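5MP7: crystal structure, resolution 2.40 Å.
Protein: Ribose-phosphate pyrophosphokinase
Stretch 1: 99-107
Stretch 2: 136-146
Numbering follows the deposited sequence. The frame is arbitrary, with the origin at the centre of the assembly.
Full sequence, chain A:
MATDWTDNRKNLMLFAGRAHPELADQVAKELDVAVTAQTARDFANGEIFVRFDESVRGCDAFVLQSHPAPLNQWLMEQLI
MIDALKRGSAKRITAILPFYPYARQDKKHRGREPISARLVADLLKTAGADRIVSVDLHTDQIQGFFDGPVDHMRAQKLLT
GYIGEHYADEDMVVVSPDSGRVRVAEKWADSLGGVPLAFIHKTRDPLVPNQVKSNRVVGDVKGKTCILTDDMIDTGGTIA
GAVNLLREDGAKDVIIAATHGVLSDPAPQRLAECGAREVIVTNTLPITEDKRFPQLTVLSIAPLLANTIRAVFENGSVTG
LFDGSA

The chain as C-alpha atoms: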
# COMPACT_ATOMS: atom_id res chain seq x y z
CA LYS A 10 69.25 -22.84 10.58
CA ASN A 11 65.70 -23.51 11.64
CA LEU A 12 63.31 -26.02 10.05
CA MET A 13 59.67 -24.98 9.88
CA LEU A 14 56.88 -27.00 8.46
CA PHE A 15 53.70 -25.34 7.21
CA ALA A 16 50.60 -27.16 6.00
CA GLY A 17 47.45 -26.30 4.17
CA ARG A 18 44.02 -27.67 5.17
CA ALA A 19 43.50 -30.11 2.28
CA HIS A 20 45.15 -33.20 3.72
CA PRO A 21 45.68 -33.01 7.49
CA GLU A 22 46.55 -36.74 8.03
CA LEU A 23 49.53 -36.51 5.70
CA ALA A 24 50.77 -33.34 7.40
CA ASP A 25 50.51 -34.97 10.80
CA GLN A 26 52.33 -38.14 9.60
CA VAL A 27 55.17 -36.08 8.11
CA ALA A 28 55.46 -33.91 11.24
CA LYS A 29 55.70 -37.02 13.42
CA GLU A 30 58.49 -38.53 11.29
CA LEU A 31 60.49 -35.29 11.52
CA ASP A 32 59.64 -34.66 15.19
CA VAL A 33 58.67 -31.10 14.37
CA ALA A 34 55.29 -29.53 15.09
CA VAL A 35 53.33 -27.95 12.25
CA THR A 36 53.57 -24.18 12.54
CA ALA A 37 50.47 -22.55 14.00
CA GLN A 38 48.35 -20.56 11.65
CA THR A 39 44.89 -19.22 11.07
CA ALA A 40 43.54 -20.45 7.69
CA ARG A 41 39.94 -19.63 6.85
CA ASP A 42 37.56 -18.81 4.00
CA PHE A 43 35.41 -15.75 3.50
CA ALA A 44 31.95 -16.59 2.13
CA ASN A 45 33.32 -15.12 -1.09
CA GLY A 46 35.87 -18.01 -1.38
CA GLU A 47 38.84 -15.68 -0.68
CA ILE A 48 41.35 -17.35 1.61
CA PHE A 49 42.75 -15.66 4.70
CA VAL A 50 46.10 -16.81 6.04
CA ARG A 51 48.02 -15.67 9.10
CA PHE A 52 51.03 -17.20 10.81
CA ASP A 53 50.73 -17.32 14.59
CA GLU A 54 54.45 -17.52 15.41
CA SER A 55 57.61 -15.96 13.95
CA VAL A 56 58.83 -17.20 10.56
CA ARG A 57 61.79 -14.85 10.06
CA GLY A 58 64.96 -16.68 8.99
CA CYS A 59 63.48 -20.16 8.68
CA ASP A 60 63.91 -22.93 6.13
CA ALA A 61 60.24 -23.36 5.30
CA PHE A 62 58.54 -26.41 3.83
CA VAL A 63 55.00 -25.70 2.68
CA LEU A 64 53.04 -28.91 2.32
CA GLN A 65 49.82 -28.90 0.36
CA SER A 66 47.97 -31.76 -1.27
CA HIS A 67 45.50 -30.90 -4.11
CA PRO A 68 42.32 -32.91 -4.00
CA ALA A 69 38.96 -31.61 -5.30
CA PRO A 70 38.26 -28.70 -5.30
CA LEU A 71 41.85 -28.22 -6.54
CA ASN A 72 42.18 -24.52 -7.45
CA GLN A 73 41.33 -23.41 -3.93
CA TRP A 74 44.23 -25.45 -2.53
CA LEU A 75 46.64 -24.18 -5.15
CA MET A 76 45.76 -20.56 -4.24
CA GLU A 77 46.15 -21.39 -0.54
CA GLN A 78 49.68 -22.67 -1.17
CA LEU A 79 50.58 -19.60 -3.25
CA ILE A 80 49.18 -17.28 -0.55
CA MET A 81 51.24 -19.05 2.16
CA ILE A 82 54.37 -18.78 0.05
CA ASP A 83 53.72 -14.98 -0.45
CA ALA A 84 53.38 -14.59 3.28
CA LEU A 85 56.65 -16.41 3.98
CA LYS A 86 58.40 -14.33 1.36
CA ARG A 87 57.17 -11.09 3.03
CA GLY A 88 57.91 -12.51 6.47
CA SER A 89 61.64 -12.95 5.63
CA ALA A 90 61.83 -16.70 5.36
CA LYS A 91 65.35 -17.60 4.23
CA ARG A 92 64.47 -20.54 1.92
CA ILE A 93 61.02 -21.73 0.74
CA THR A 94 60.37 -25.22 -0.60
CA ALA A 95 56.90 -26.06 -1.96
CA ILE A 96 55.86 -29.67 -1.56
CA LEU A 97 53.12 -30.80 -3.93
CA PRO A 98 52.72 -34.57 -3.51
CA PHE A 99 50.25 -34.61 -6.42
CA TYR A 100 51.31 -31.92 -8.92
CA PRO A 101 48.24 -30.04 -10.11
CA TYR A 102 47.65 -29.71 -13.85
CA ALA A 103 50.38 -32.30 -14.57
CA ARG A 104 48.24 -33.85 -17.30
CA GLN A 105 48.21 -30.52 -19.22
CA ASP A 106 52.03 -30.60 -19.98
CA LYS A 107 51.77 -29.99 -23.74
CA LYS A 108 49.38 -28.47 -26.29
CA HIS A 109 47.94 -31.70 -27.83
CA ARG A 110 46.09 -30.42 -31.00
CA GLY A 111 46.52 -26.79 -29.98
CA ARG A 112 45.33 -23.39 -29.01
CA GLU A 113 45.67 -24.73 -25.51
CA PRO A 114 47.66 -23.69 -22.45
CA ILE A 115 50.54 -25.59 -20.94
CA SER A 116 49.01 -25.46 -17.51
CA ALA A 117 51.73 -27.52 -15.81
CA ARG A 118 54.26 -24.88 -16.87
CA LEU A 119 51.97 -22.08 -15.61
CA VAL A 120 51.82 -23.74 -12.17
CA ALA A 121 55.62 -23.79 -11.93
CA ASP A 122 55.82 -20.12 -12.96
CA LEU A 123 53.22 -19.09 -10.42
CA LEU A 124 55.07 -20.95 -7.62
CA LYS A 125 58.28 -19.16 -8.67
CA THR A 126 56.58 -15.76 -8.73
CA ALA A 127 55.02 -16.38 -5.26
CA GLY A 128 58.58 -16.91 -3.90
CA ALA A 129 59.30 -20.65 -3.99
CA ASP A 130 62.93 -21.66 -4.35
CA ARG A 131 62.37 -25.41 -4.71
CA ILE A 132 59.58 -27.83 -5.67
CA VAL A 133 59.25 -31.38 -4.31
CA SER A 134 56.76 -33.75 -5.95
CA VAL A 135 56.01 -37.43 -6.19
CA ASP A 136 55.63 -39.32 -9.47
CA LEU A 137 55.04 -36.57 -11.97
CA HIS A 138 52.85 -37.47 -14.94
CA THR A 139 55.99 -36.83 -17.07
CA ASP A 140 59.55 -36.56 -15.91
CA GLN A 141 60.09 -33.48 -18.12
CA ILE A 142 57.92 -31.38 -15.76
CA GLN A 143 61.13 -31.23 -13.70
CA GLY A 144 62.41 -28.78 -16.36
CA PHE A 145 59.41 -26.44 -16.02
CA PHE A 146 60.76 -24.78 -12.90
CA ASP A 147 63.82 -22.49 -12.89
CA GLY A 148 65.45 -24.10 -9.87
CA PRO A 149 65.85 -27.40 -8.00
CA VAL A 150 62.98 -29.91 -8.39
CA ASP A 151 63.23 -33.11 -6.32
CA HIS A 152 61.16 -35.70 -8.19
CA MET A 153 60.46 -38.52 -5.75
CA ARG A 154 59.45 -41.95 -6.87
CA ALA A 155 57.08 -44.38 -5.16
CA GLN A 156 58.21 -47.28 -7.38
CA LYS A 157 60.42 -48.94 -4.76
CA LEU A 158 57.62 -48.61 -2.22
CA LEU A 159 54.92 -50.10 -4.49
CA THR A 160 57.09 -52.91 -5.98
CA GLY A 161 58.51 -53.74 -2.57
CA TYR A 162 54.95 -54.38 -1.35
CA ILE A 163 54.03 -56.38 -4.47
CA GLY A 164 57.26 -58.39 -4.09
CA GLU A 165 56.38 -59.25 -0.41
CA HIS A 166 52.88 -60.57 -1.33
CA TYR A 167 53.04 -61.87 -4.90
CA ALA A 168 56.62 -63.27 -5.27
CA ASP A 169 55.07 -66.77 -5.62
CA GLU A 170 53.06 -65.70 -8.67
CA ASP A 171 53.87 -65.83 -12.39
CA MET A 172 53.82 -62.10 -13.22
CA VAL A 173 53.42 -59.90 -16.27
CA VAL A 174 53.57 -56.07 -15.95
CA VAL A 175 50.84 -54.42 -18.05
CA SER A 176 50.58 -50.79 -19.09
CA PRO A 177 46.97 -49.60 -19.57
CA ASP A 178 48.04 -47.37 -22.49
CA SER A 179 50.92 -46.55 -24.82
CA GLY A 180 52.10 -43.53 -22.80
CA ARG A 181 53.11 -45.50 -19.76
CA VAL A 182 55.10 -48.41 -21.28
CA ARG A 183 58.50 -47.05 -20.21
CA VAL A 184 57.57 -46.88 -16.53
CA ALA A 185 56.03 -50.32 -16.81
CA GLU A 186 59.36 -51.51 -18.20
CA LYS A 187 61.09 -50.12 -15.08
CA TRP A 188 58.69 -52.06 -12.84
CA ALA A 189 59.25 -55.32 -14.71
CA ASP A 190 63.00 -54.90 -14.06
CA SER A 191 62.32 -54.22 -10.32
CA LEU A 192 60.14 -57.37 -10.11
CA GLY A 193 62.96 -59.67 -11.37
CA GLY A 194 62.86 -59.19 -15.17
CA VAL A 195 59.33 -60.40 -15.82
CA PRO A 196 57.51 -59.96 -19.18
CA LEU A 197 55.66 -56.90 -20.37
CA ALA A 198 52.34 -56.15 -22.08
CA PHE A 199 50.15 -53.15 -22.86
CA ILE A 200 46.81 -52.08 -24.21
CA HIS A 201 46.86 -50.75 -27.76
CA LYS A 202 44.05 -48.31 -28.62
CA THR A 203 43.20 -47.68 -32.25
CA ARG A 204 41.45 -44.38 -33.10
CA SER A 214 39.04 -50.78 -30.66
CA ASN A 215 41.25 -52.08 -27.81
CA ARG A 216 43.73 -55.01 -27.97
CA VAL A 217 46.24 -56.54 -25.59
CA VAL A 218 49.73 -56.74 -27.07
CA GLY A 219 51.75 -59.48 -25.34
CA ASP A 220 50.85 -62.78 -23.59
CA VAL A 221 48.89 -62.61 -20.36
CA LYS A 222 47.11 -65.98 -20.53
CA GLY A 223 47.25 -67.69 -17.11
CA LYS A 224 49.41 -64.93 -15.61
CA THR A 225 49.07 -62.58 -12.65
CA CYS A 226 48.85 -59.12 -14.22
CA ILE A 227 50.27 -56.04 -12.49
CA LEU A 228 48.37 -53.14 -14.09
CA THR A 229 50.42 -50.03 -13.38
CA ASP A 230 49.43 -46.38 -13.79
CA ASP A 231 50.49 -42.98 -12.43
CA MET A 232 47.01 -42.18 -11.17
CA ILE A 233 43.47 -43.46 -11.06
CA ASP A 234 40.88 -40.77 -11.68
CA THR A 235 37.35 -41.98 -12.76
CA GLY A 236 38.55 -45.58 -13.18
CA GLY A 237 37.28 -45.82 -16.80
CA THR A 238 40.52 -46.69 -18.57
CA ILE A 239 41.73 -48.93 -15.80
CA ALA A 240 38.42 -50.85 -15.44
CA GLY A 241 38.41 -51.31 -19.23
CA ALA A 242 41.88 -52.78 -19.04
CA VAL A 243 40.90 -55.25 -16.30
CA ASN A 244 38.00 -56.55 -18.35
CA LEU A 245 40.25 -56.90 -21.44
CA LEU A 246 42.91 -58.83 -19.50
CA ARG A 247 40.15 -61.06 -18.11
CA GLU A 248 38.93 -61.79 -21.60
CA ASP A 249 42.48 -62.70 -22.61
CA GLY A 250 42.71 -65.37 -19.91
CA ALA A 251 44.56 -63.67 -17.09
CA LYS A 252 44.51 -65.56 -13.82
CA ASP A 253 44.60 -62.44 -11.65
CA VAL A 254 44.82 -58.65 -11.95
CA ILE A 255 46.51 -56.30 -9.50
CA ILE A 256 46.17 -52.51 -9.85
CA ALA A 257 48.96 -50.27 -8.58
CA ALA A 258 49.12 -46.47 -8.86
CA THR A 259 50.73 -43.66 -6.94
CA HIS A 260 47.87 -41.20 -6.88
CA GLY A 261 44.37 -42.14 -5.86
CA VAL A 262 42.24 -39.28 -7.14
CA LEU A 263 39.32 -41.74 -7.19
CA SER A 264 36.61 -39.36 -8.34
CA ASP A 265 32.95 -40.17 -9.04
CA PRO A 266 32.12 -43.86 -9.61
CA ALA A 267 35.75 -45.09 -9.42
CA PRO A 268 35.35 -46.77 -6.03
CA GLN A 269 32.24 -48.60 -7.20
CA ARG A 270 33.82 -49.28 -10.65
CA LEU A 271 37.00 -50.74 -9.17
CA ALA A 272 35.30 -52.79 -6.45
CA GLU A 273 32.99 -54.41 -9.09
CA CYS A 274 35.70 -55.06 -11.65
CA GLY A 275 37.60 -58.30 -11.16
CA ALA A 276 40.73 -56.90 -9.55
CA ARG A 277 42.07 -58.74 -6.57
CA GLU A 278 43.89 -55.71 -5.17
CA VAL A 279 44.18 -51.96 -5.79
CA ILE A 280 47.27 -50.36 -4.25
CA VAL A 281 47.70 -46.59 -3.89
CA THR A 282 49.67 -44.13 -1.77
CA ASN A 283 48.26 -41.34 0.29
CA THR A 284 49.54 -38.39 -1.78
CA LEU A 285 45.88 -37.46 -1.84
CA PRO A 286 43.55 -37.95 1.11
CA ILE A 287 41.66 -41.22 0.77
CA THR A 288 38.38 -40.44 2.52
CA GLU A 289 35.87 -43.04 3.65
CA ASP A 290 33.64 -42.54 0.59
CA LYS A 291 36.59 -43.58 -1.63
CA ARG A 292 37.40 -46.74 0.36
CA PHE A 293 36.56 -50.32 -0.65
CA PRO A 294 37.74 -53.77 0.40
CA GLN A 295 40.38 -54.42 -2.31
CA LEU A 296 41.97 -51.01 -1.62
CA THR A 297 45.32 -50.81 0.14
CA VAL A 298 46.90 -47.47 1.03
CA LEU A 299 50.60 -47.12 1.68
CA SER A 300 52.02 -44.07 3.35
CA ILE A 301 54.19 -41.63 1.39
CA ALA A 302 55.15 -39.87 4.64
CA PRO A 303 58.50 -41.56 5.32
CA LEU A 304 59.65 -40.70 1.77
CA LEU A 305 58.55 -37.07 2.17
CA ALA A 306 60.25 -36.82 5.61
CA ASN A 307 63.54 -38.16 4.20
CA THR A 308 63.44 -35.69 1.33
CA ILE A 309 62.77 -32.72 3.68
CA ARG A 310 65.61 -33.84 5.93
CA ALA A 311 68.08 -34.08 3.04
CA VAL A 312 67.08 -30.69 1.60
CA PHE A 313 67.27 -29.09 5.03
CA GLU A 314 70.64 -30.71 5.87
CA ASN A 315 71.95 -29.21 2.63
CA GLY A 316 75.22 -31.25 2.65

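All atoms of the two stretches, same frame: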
# COMPACT_ATOMS: atom_id res chain seq x y z
N PHE A 99 50.88 -34.45 -5.11
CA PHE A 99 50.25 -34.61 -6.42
C PHE A 99 50.32 -33.25 -7.12
O PHE A 99 49.75 -32.26 -6.65
CB PHE A 99 48.82 -35.07 -6.20
CG PHE A 99 47.96 -35.08 -7.44
CD1 PHE A 99 47.95 -36.20 -8.26
CD2 PHE A 99 47.13 -34.01 -7.75
CE1 PHE A 99 47.14 -36.25 -9.38
CE2 PHE A 99 46.32 -34.05 -8.86
CZ PHE A 99 46.33 -35.17 -9.69
N TYR A 100 51.06 -33.18 -8.22
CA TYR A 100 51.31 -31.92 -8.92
C TYR A 100 50.08 -31.53 -9.73
O TYR A 100 49.68 -32.24 -10.65
CB TYR A 100 52.53 -32.07 -9.81
CG TYR A 100 53.05 -30.80 -10.40
CD1 TYR A 100 52.47 -30.23 -11.53
CD2 TYR A 100 54.20 -30.20 -9.89
CE1 TYR A 100 53.00 -29.09 -12.13
CE2 TYR A 100 54.74 -29.03 -10.48
CZ TYR A 100 54.14 -28.51 -11.61
OH TYR A 100 54.63 -27.39 -12.21
N PRO A 101 49.43 -30.44 -9.38
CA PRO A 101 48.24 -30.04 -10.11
C PRO A 101 48.52 -29.60 -11.54
O PRO A 101 49.54 -28.95 -11.79
CB PRO A 101 47.71 -28.83 -9.31
CG PRO A 101 48.83 -28.37 -8.46
CD PRO A 101 49.92 -29.39 -8.48
N TYR A 102 47.60 -29.97 -12.44
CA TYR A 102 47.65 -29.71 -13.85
C TYR A 102 48.74 -30.48 -14.57
O TYR A 102 49.08 -30.15 -15.70
CB TYR A 102 47.75 -28.20 -14.13
CG TYR A 102 46.50 -27.50 -13.80
CD1 TYR A 102 45.47 -27.50 -14.69
CD2 TYR A 102 46.33 -26.87 -12.57
CE1 TYR A 102 44.29 -26.85 -14.41
CE2 TYR A 102 45.16 -26.22 -12.26
CZ TYR A 102 44.14 -26.21 -13.19
OH TYR A 102 42.93 -25.66 -12.88
N ALA A 103 49.29 -31.51 -13.95
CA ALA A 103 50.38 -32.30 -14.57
C ALA A 103 49.98 -32.93 -15.88
O ALA A 103 50.83 -33.06 -16.75
CB ALA A 103 50.90 -33.36 -13.62
N ARG A 104 48.70 -33.29 -16.04
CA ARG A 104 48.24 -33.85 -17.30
C ARG A 104 48.24 -32.86 -18.47
O ARG A 104 48.40 -33.27 -19.62
CB ARG A 104 46.88 -34.49 -17.13
CG ARG A 104 46.99 -35.84 -16.42
CD ARG A 104 45.62 -36.39 -16.06
NE ARG A 104 44.91 -35.49 -15.14
CZ ARG A 104 43.65 -35.65 -14.73
NH1 ARG A 104 42.91 -36.68 -15.15
NH2 ARG A 104 43.14 -34.78 -13.88
N GLN A 105 48.09 -31.56 -18.19
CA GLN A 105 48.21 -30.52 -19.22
C GLN A 105 49.66 -30.02 -19.36
O GLN A 105 49.97 -28.90 -19.00
CB GLN A 105 47.24 -29.40 -18.90
CG GLN A 105 47.06 -28.39 -20.03
CD GLN A 105 46.36 -28.96 -21.25
OE1 GLN A 105 45.36 -29.67 -21.15
NE2 GLN A 105 46.90 -28.67 -22.43
N ASP A 106 50.55 -30.89 -19.85
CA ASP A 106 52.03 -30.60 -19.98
C ASP A 106 52.50 -30.39 -21.42
O ASP A 106 53.68 -30.36 -21.70
CB ASP A 106 52.85 -31.71 -19.32
CG ASP A 106 52.48 -33.14 -19.82
OD1 ASP A 106 51.65 -33.30 -20.77
OD2 ASP A 106 53.01 -34.11 -19.22
N LYS A 107 51.53 -30.27 -22.32
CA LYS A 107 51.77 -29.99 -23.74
C LYS A 107 50.46 -29.53 -24.39
O LYS A 107 49.41 -29.67 -23.79
CB LYS A 107 52.28 -31.23 -24.47
CG LYS A 107 51.25 -32.34 -24.56
CD LYS A 107 51.95 -33.59 -24.98
CE LYS A 107 50.96 -34.56 -25.65
NZ LYS A 107 51.08 -34.33 -27.12
N ASP A 136 56.13 -38.69 -8.26
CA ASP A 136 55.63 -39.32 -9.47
C ASP A 136 54.83 -38.42 -10.41
O ASP A 136 53.62 -38.59 -10.66
CB ASP A 136 54.90 -40.64 -9.18
CG ASP A 136 55.86 -41.79 -8.82
OD1 ASP A 136 56.93 -41.96 -9.47
OD2 ASP A 136 55.57 -42.54 -7.85
N LEU A 137 55.55 -37.43 -10.93
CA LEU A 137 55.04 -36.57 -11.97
C LEU A 137 54.50 -37.37 -13.16
O LEU A 137 55.03 -38.41 -13.52
CB LEU A 137 56.14 -35.62 -12.42
CG LEU A 137 56.68 -34.72 -11.33
CD1 LEU A 137 58.00 -34.11 -11.73
CD2 LEU A 137 55.66 -33.65 -10.98
N HIS A 138 53.45 -36.84 -13.77
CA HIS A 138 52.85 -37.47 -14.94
C HIS A 138 53.90 -37.68 -16.05
O HIS A 138 53.88 -38.70 -16.73
CB HIS A 138 51.70 -36.59 -15.44
CG HIS A 138 51.00 -37.15 -16.62
ND1 HIS A 138 50.14 -38.22 -16.52
CD2 HIS A 138 51.03 -36.80 -17.93
CE1 HIS A 138 49.66 -38.51 -17.72
NE2 HIS A 138 50.18 -37.66 -18.59
N THR A 139 54.78 -36.68 -16.24
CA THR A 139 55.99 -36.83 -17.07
C THR A 139 57.18 -36.27 -16.35
O THR A 139 57.08 -35.26 -15.68
CB THR A 139 55.89 -36.07 -18.41
OG1 THR A 139 55.18 -34.84 -18.23
CG2 THR A 139 55.22 -36.95 -19.50
N ASP A 140 58.32 -36.93 -16.55
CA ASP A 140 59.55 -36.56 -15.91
C ASP A 140 60.04 -35.18 -16.37
O ASP A 140 60.71 -34.48 -15.64
CB ASP A 140 60.61 -37.63 -16.18
CG ASP A 140 60.16 -39.08 -15.76
OD1 ASP A 140 58.94 -39.33 -15.62
OD2 ASP A 140 61.04 -39.96 -15.57
N GLN A 141 59.64 -34.76 -17.56
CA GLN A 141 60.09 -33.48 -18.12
C GLN A 141 59.54 -32.28 -17.38
O GLN A 141 60.13 -31.21 -17.48
CB GLN A 141 59.75 -33.35 -19.61
CG GLN A 141 60.63 -34.23 -20.50
CD GLN A 141 60.25 -35.69 -20.41
OE1 GLN A 141 59.07 -36.03 -20.31
NE2 GLN A 141 61.24 -36.56 -20.40
N ILE A 142 58.45 -32.45 -16.63
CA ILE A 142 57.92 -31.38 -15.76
C ILE A 142 58.99 -30.82 -14.80
O ILE A 142 58.92 -29.67 -14.38
CB ILE A 142 56.67 -31.88 -14.99
CG1 ILE A 142 55.51 -32.04 -15.97
CG2 ILE A 142 56.26 -30.91 -13.89
CD1 ILE A 142 54.30 -32.73 -15.41
N GLN A 143 59.97 -31.64 -14.46
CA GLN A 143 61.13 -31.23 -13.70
C GLN A 143 61.85 -30.02 -14.36
O GLN A 143 62.31 -29.12 -13.67
CB GLN A 143 62.04 -32.44 -13.60
CG GLN A 143 63.09 -32.41 -12.53
CD GLN A 143 63.88 -33.72 -12.49
OE1 GLN A 143 64.18 -34.33 -13.54
NE2 GLN A 143 64.24 -34.15 -11.29
N GLY A 144 61.88 -29.95 -15.67
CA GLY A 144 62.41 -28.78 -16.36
C GLY A 144 61.53 -27.53 -16.47
O GLY A 144 61.99 -26.50 -16.99
N PHE A 145 60.30 -27.58 -15.97
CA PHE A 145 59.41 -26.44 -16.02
C PHE A 145 59.69 -25.39 -15.01
O PHE A 145 59.16 -24.30 -15.11
CB PHE A 145 57.96 -26.89 -15.83
CG PHE A 145 57.38 -27.60 -17.02
CD1 PHE A 145 58.10 -27.85 -18.17
CD2 PHE A 145 56.07 -28.03 -16.96
CE1 PHE A 145 57.53 -28.54 -19.24
CE2 PHE A 145 55.50 -28.70 -18.01
CZ PHE A 145 56.23 -28.95 -19.16
N PHE A 146 60.49 -25.70 -14.01
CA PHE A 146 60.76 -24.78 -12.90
C PHE A 146 62.23 -24.35 -12.95
O PHE A 146 63.11 -25.18 -13.14
CB PHE A 146 60.45 -25.49 -11.58
CG PHE A 146 60.60 -24.63 -10.38
CD1 PHE A 146 59.65 -23.67 -10.09
CD2 PHE A 146 61.69 -24.79 -9.53
CE1 PHE A 146 59.76 -22.88 -8.97
CE2 PHE A 146 61.83 -23.99 -8.41
CZ PHE A 146 60.86 -23.04 -8.12
O HOH W 1 48.41 -36.26 -20.86

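Contact between residues 99-107 and 136-146 of ribose-phosphate pyrophosphokinase, two loop-rich stretches of one chain that bury 413 Å² between them, both sides summed. The first stretch has no regular helix or strand and is shaped by two overlapping turns, type II from Tyr100 to Ala103 and type I from Tyr102 to Gln105; the second carries a 3-10 segment, 140-144. The backbones come nearest at Ala103 and His138, whose CA atoms lie 5.7 Å apart.

The polar link across the contact is a single direct hydrogen bond: Thr139 OG1 donates to Asp106 OD2 over a very short 2.5 Å. Asp106 and Thr139 both direct their CA-to-CB bonds toward the opposing stretch, and the p rotamer of Asp106 (chi1 52°) places its carboxylate at the hydroxyl. The same OD2 lies 3.6 Å from His138 CD2, at the edge of the imidazole and near its plane, so one carboxylate oxygen touches two consecutive residues. A water adds an indirect link: it donates to Arg104 O at 3.2 Å and is hydrogen-bonded to His138 NE2, also at 3.2 Å. His138 ND1 is satisfied elsewhere in the structure.

Two CH-pi contacts to ring faces cross the interface in opposite senses. Ile142 CG2 of the second stretch sits over a face of the Tyr100 ring, 4.1 Å from its centroid and 17° off the normal. Arg104 CG of the first lies over a face of the His138 ring, 4.0 Å from the centroid and 13° off the normal. Arg104 thus packs through its aliphatic stem while the end of its side chain leads away from the other stretch.

In the apolar packing, Tyr100 CB meets Leu137 CD2 at 3.7 Å; the CA-to-CB bond of Leu137 points sideways, but its end comes nearer. Ile142 bridges two residues of the first stretch: besides CG2 over the tyrosine, its CD1 reaches Ala103, 3.9 Å from CB and 3.7 Å from the carbonyl O. The small Ala103 side chain also packs against His138, with CB to CB at 3.8 Å, which suits the close backbone approach here.

At a ring edge, Phe145 meets the backbone of Asp106: CZ lies 3.9 Å from Asp106 O, near the ring plane, and CE2 lies 4.2 Å from Asp106 CB. Within the second stretch, backbone hydrogen bonds run from Ile142 N to Thr139 O at 3.3 Å and from Phe145 N to Ile142 O at 3.0 Å.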